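Local atomic coordinates of glycerol dehydratase (Clostridium butyricum, PDB entry 1R9D), a protein that probably acts as a glycyl-radical lyase that dehydrates glycerol without coenzyme B12. Residues S193-P196 / D197-K200; C504-N507 / C508-I511. One frame throughout, in Å; residues are numbered along the deposited sequence.

Interaction 1: residues S193-P196 / D197-K200; sequences SIDP and DFIK
D195 meets F198 and D197 with different parts of one side chain, just where a loop turns into helix 197-230. Its CB lies 3.5 Å from F198 CD1, at the edge of the phenyl ring and near the ring plane. From there CG runs anti to the backbone N (chi1 -170°), which brings OD1 to the backbone N of D197. OD1 takes that N-H at 2.9 Å on its anti side, from 31° out of the carboxylate plane. OD1 also stands 3.5 Å from D197 OD2, a pair of like charges that would probably repel, while D195 OD2 is 4.2 Å from that same D197 OD2. The OD1 bond caps the first turn of the helix and closes an Asx turn, while S193 OG accepts from D195 N at 3.0 Å in an ST turn immediately before it: two successive side-chain-to-backbone turns steer the loop into the helix. S193 CB also rests obliquely against the F198 ring, whose CD1 is the nearest ring atom to the CB of both turn-forming residues. The backbone follows with F198 N bonded to D195 O and I199 N to P196 O. Further on, the direct P196 O to K200 N distance is 4.4 Å, and a water spans it, donating to P196 O at 2.7 Å and accepting from K200 N. P196 and I199 both pack against the second subunit.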
ATOM      1  N   SER A 193      11.116 -18.159  -5.123  1.00 38.27           N
ATOM      2  CA  SER A 193      10.941 -18.613  -3.747  1.00 37.55           C
ATOM      3  C   SER A 193       9.471 -18.694  -3.355  1.00 36.11           C
ATOM      4  O   SER A 193       8.613 -18.097  -4.004  1.00 36.52           O
ATOM      5  CB  SER A 193      11.661 -17.647  -2.800  1.00 38.08           C
ATOM      6  OG  SER A 193      11.315 -17.882  -1.446  1.00 38.61           O
ATOM      7  N   ILE A 194       9.189 -19.434  -2.288  1.00 34.69           N
ATOM      8  CA  ILE A 194       7.823 -19.575  -1.800  1.00 33.10           C
ATOM      9  C   ILE A 194       7.510 -18.506  -0.751  1.00 31.89           C
ATOM     10  O   ILE A 194       6.374 -18.387  -0.289  1.00 31.01           O
ATOM     11  CB  ILE A 194       7.584 -20.974  -1.189  1.00 33.40           C
ATOM     12  CG1 ILE A 194       8.612 -21.251  -0.090  1.00 33.76           C
ATOM     13  CG2 ILE A 194       7.658 -22.038  -2.286  1.00 33.80           C
ATOM     14  CD1 ILE A 194       8.324 -22.513   0.709  1.00 34.41           C
ATOM     15  N   ASP A 195       8.523 -17.727  -0.385  1.00 30.97           N
ATOM     16  CA  ASP A 195       8.364 -16.654   0.594  1.00 31.62           C
ATOM     17  C   ASP A 195       7.454 -15.569  -0.000  1.00 30.47           C
ATOM     18  O   ASP A 195       7.715 -15.058  -1.092  1.00 29.99           O
ATOM     19  CB  ASP A 195       9.729 -16.048   0.929  1.00 32.68           C
ATOM     20  CG  ASP A 195       9.675 -15.088   2.106  1.00 35.39           C
ATOM     21  OD1 ASP A 195       8.677 -14.344   2.234  1.00 34.47           O
ATOM     22  OD2 ASP A 195      10.643 -15.068   2.900  1.00 36.50           O
ATOM     23  N   PRO A 196       6.379 -15.200   0.718  1.00 30.73           N
ATOM     24  CA  PRO A 196       5.409 -14.182   0.291  1.00 30.97           C
ATOM     25  C   PRO A 196       6.034 -12.827  -0.039  1.00 31.81           C
ATOM     26  O   PRO A 196       5.525 -12.086  -0.884  1.00 30.75           O
ATOM     27  CB  PRO A 196       4.461 -14.084   1.487  1.00 31.31           C
ATOM     28  CG  PRO A 196       4.555 -15.423   2.114  1.00 32.20           C
ATOM     29  CD  PRO A 196       6.018 -15.733   2.042  1.00 30.47           C
ATOM     30  N   ASP A 197       7.134 -12.499   0.630  1.00 33.14           N
ATOM     31  CA  ASP A 197       7.795 -11.219   0.389  1.00 34.29           C
ATOM     32  C   ASP A 197       8.269 -11.033  -1.048  1.00 34.12           C
ATOM     33  O   ASP A 197       8.457  -9.908  -1.502  1.00 33.55           O
ATOM     34  CB  ASP A 197       8.983 -11.036   1.337  1.00 38.06           C
ATOM     35  CG  ASP A 197       8.553 -10.705   2.755  1.00 41.42           C
ATOM     36  OD1 ASP A 197       7.625  -9.879   2.914  1.00 43.31           O
ATOM     37  OD2 ASP A 197       9.147 -11.256   3.709  1.00 43.90           O
ATOM     38  N   PHE A 198       8.460 -12.125  -1.775  1.00 33.14           N
ATOM     39  CA  PHE A 198       8.927 -11.988  -3.143  1.00 33.07           C
ATOM     40  C   PHE A 198       7.819 -11.669  -4.145  1.00 31.44           C
ATOM     41  O   PHE A 198       8.101 -11.328  -5.296  1.00 31.72           O
ATOM     42  CB  PHE A 198       9.707 -13.237  -3.565  1.00 35.34           C
ATOM     43  CG  PHE A 198      11.028 -13.394  -2.850  1.00 36.93           C
ATOM     44  CD1 PHE A 198      11.137 -14.194  -1.717  1.00 38.03           C
ATOM     45  CD2 PHE A 198      12.162 -12.723  -3.304  1.00 38.14           C
ATOM     46  CE1 PHE A 198      12.354 -14.324  -1.043  1.00 38.77           C
ATOM     47  CE2 PHE A 198      13.384 -12.845  -2.640  1.00 38.95           C
ATOM     48  CZ  PHE A 198      13.480 -13.649  -1.507  1.00 38.84           C
ATOM     49  N   ILE A 199       6.566 -11.757  -3.706  1.00 29.45           N
ATOM     50  CA  ILE A 199       5.433 -11.459  -4.585  1.00 28.59           C
ATOM     51  C   ILE A 199       5.486 -10.006  -5.064  1.00 28.67           C
ATOM     52  O   ILE A 199       5.397  -9.735  -6.263  1.00 28.42           O
ATOM     53  CB  ILE A 199       4.082 -11.719  -3.873  1.00 28.15           C
ATOM     54  CG1 ILE A 199       3.903 -13.223  -3.636  1.00 26.98           C
ATOM     55  CG2 ILE A 199       2.927 -11.192  -4.723  1.00 27.28           C
ATOM     56  CD1 ILE A 199       2.663 -13.584  -2.847  1.00 28.04           C
ATOM     57  N   LYS A 200       5.643  -9.066  -4.137  1.00 28.76           N
ATOM     58  CA  LYS A 200       5.708  -7.663  -4.532  1.00 29.40           C
ATOM     59  C   LYS A 200       7.004  -7.337  -5.268  1.00 29.36           C
ATOM     60  O   LYS A 200       7.009  -6.500  -6.166  1.00 29.10           O
ATOM     61  CB  LYS A 200       5.547  -6.752  -3.313  1.00 29.96           C
ATOM     62  CG  LYS A 200       4.125  -6.720  -2.774  1.00 32.58           C
ATOM     63  CD  LYS A 200       4.007  -5.811  -1.559  1.00 35.26           C
ATOM     64  CE  LYS A 200       2.605  -5.849  -0.983  1.00 37.63           C
ATOM     65  NZ  LYS A 200       2.477  -4.984   0.225  1.00 41.48           N
TER
HETATM   66  O   HOH W   1       5.286  -9.418  -1.278  1.00 26.35           O

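Interaction 2: residues C504-N507 / C508-I511; sequences CADN and CIDI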
ATOM      1  N   CYS A 504       7.133  16.699   9.078  1.00 26.19           N
ATOM      2  CA  CYS A 504       6.028  15.746   9.104  1.00 26.89           C
ATOM      3  C   CYS A 504       5.262  15.829   7.784  1.00 25.67           C
ATOM      4  O   CYS A 504       4.884  14.804   7.217  1.00 23.25           O
ATOM      5  CB  CYS A 504       5.086  16.036  10.278  1.00 29.99           C
ATOM      6  SG  CYS A 504       5.832  15.708  11.899  1.00 41.15           S
ATOM      7  N   ALA A 505       5.044  17.051   7.293  1.00 23.95           N
ATOM      8  CA  ALA A 505       4.337  17.251   6.024  1.00 23.08           C
ATOM      9  C   ALA A 505       5.117  16.577   4.893  1.00 22.86           C
ATOM     10  O   ALA A 505       4.533  15.902   4.035  1.00 22.87           O
ATOM     11  CB  ALA A 505       4.178  18.747   5.737  1.00 22.81           C
ATOM     12  N   ASP A 506       6.433  16.764   4.891  1.00 21.20           N
ATOM     13  CA  ASP A 506       7.293  16.148   3.884  1.00 21.91           C
ATOM     14  C   ASP A 506       7.140  14.629   3.922  1.00 22.49           C
ATOM     15  O   ASP A 506       7.029  13.980   2.878  1.00 23.24           O
ATOM     16  CB  ASP A 506       8.759  16.503   4.142  1.00 21.73           C
ATOM     17  CG  ASP A 506       9.212  17.721   3.362  1.00 23.85           C
ATOM     18  OD1 ASP A 506      10.240  18.314   3.745  1.00 25.07           O
ATOM     19  OD2 ASP A 506       8.558  18.072   2.354  1.00 23.16           O
ATOM     20  N   ASN A 507       7.137  14.060   5.123  1.00 21.54           N
ATOM     21  CA  ASN A 507       7.008  12.615   5.245  1.00 22.18           C
ATOM     22  C   ASN A 507       5.676  12.086   4.713  1.00 22.80           C
ATOM     23  O   ASN A 507       5.617  10.972   4.193  1.00 22.98           O
ATOM     24  CB  ASN A 507       7.225  12.171   6.698  1.00 22.34           C
ATOM     25  CG  ASN A 507       8.694  12.212   7.104  1.00 23.15           C
ATOM     26  OD1 ASN A 507       9.587  12.164   6.253  1.00 22.92           O
ATOM     27  ND2 ASN A 507       8.951  12.287   8.407  1.00 23.66           N
ATOM     28  N   CYS A 508       4.614  12.880   4.833  1.00 22.23           N
ATOM     29  CA  CYS A 508       3.307  12.467   4.328  1.00 22.62           C
ATOM     30  C   CYS A 508       3.316  12.448   2.799  1.00 23.14           C
ATOM     31  O   CYS A 508       2.705  11.577   2.176  1.00 22.52           O
ATOM     32  CB  CYS A 508       2.210  13.410   4.837  1.00 23.71           C
ATOM     33  SG  CYS A 508       1.867  13.262   6.614  1.00 26.07           S
ATOM     34  N   ILE A 509       4.017  13.408   2.204  1.00 21.99           N
ATOM     35  CA  ILE A 509       4.137  13.500   0.755  1.00 22.37           C
ATOM     36  C   ILE A 509       5.008  12.342   0.265  1.00 22.86           C
ATOM     37  O   ILE A 509       4.781  11.790  -0.814  1.00 21.87           O
ATOM     38  CB  ILE A 509       4.775  14.849   0.352  1.00 22.40           C
ATOM     39  CG1 ILE A 509       3.834  15.988   0.749  1.00 21.48           C
ATOM     40  CG2 ILE A 509       5.056  14.893  -1.151  1.00 22.39           C
ATOM     41  CD1 ILE A 509       4.483  17.361   0.644  1.00 23.37           C
ATOM     42  N   ASP A 510       5.997  11.977   1.080  1.00 22.63           N
ATOM     43  CA  ASP A 510       6.927  10.884   0.787  1.00 23.13           C
ATOM     44  C   ASP A 510       6.117   9.581   0.698  1.00 23.61           C
ATOM     45  O   ASP A 510       6.242   8.810  -0.262  1.00 24.21           O
ATOM     46  CB  ASP A 510       7.960  10.793   1.926  1.00 23.39           C
ATOM     47  CG  ASP A 510       9.304  10.222   1.484  1.00 25.72           C
ATOM     48  OD1 ASP A 510       9.333   9.262   0.686  1.00 26.46           O
ATOM     49  OD2 ASP A 510      10.348  10.729   1.967  1.00 26.48           O
ATOM     50  N   ILE A 511       5.277   9.350   1.701  1.00 23.58           N
ATOM     51  CA  ILE A 511       4.434   8.159   1.739  1.00 24.24           C
ATOM     52  C   ILE A 511       3.486   8.128   0.541  1.00 24.79           C
ATOM     53  O   ILE A 511       3.264   7.074  -0.050  1.00 24.59           O
ATOM     54  CB  ILE A 511       3.611   8.103   3.051  1.00 24.47           C
ATOM     55  CG1 ILE A 511       4.544   7.825   4.233  1.00 25.45           C
ATOM     56  CG2 ILE A 511       2.547   7.009   2.967  1.00 26.91           C
ATOM     57  CD1 ILE A 511       3.879   7.966   5.598  1.00 25.91           C
TER
HETATM   58  O   HOH W   2      10.658  13.059   3.595  1.00 24.57           O
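N507 and D510, one turn apart on helix 484-516, are joined through a single water that donates to N507 OD1 at 3.0 Å and to D510 OD2 at 2.9 Å. Around them the backbone is closely wound: I509 N bonds to A505 O, D510 N to D506 O, and I511 N to N507 O at 3.0 Å. Aliphatic side chains are folded back onto the same carbonyls. I511 holds CG1 beside its backbone N (chi1 -70°), which lays that branch 3.3 Å from N507 O. I509 repeats this with CG1 3.4 Å from A505 O, and packs outward on A135 of helix 131-138. A505 lies against T143 and V147 of helix 141-147, so A505 and I509 are both buried against neighbouring helices. The C504 end is looser: its CB leads away from the following turn, and C504 is the one residue here that keeps partial exposure. C508 SG lies 3.4 Å from C504 O, while C508 N makes a bond to C504 O and a weak one to A505 O. N507, C508 and I511 also reach the second subunit, on P196, I199 and K200 of that subunit respectively. The polar ends are matched within the same chain: D506 OD1 to S448 OG, N507 ND2 to T628 O, and D510 OD2 in a salt bridge with R631. With ND2 committed to a carbonyl, the N507 amide is fixed in rotation and offers OD1 to the water. Both hydrogens of that water are spent on acceptors, and R631 would probably stabilise the negative charge of D510, so a buried carboxylate and amide share a well-satisfied polar network.

Within one chain the two contacts stay apart, with centres 28 Å from each other and nearest atoms about 12 Å apart. They come together across the dimer: P196 of interaction 1 packs on N507 of the second subunit, and I199 on C508 and I511 of that subunit, so the start of helix 197-230 in one copy meets helix 484-516 of the other. Interaction 1 is peripheral, its centre 38 Å from the centre of the chain, whereas interaction 2 lies at 20 Å. From interaction 2 the D506 side chain is about 12 Å from a bound glycerol, too far to touch it. Helix 484-516 therefore meets the second subunit while its D506 lies within about 12 Å of the glycerol.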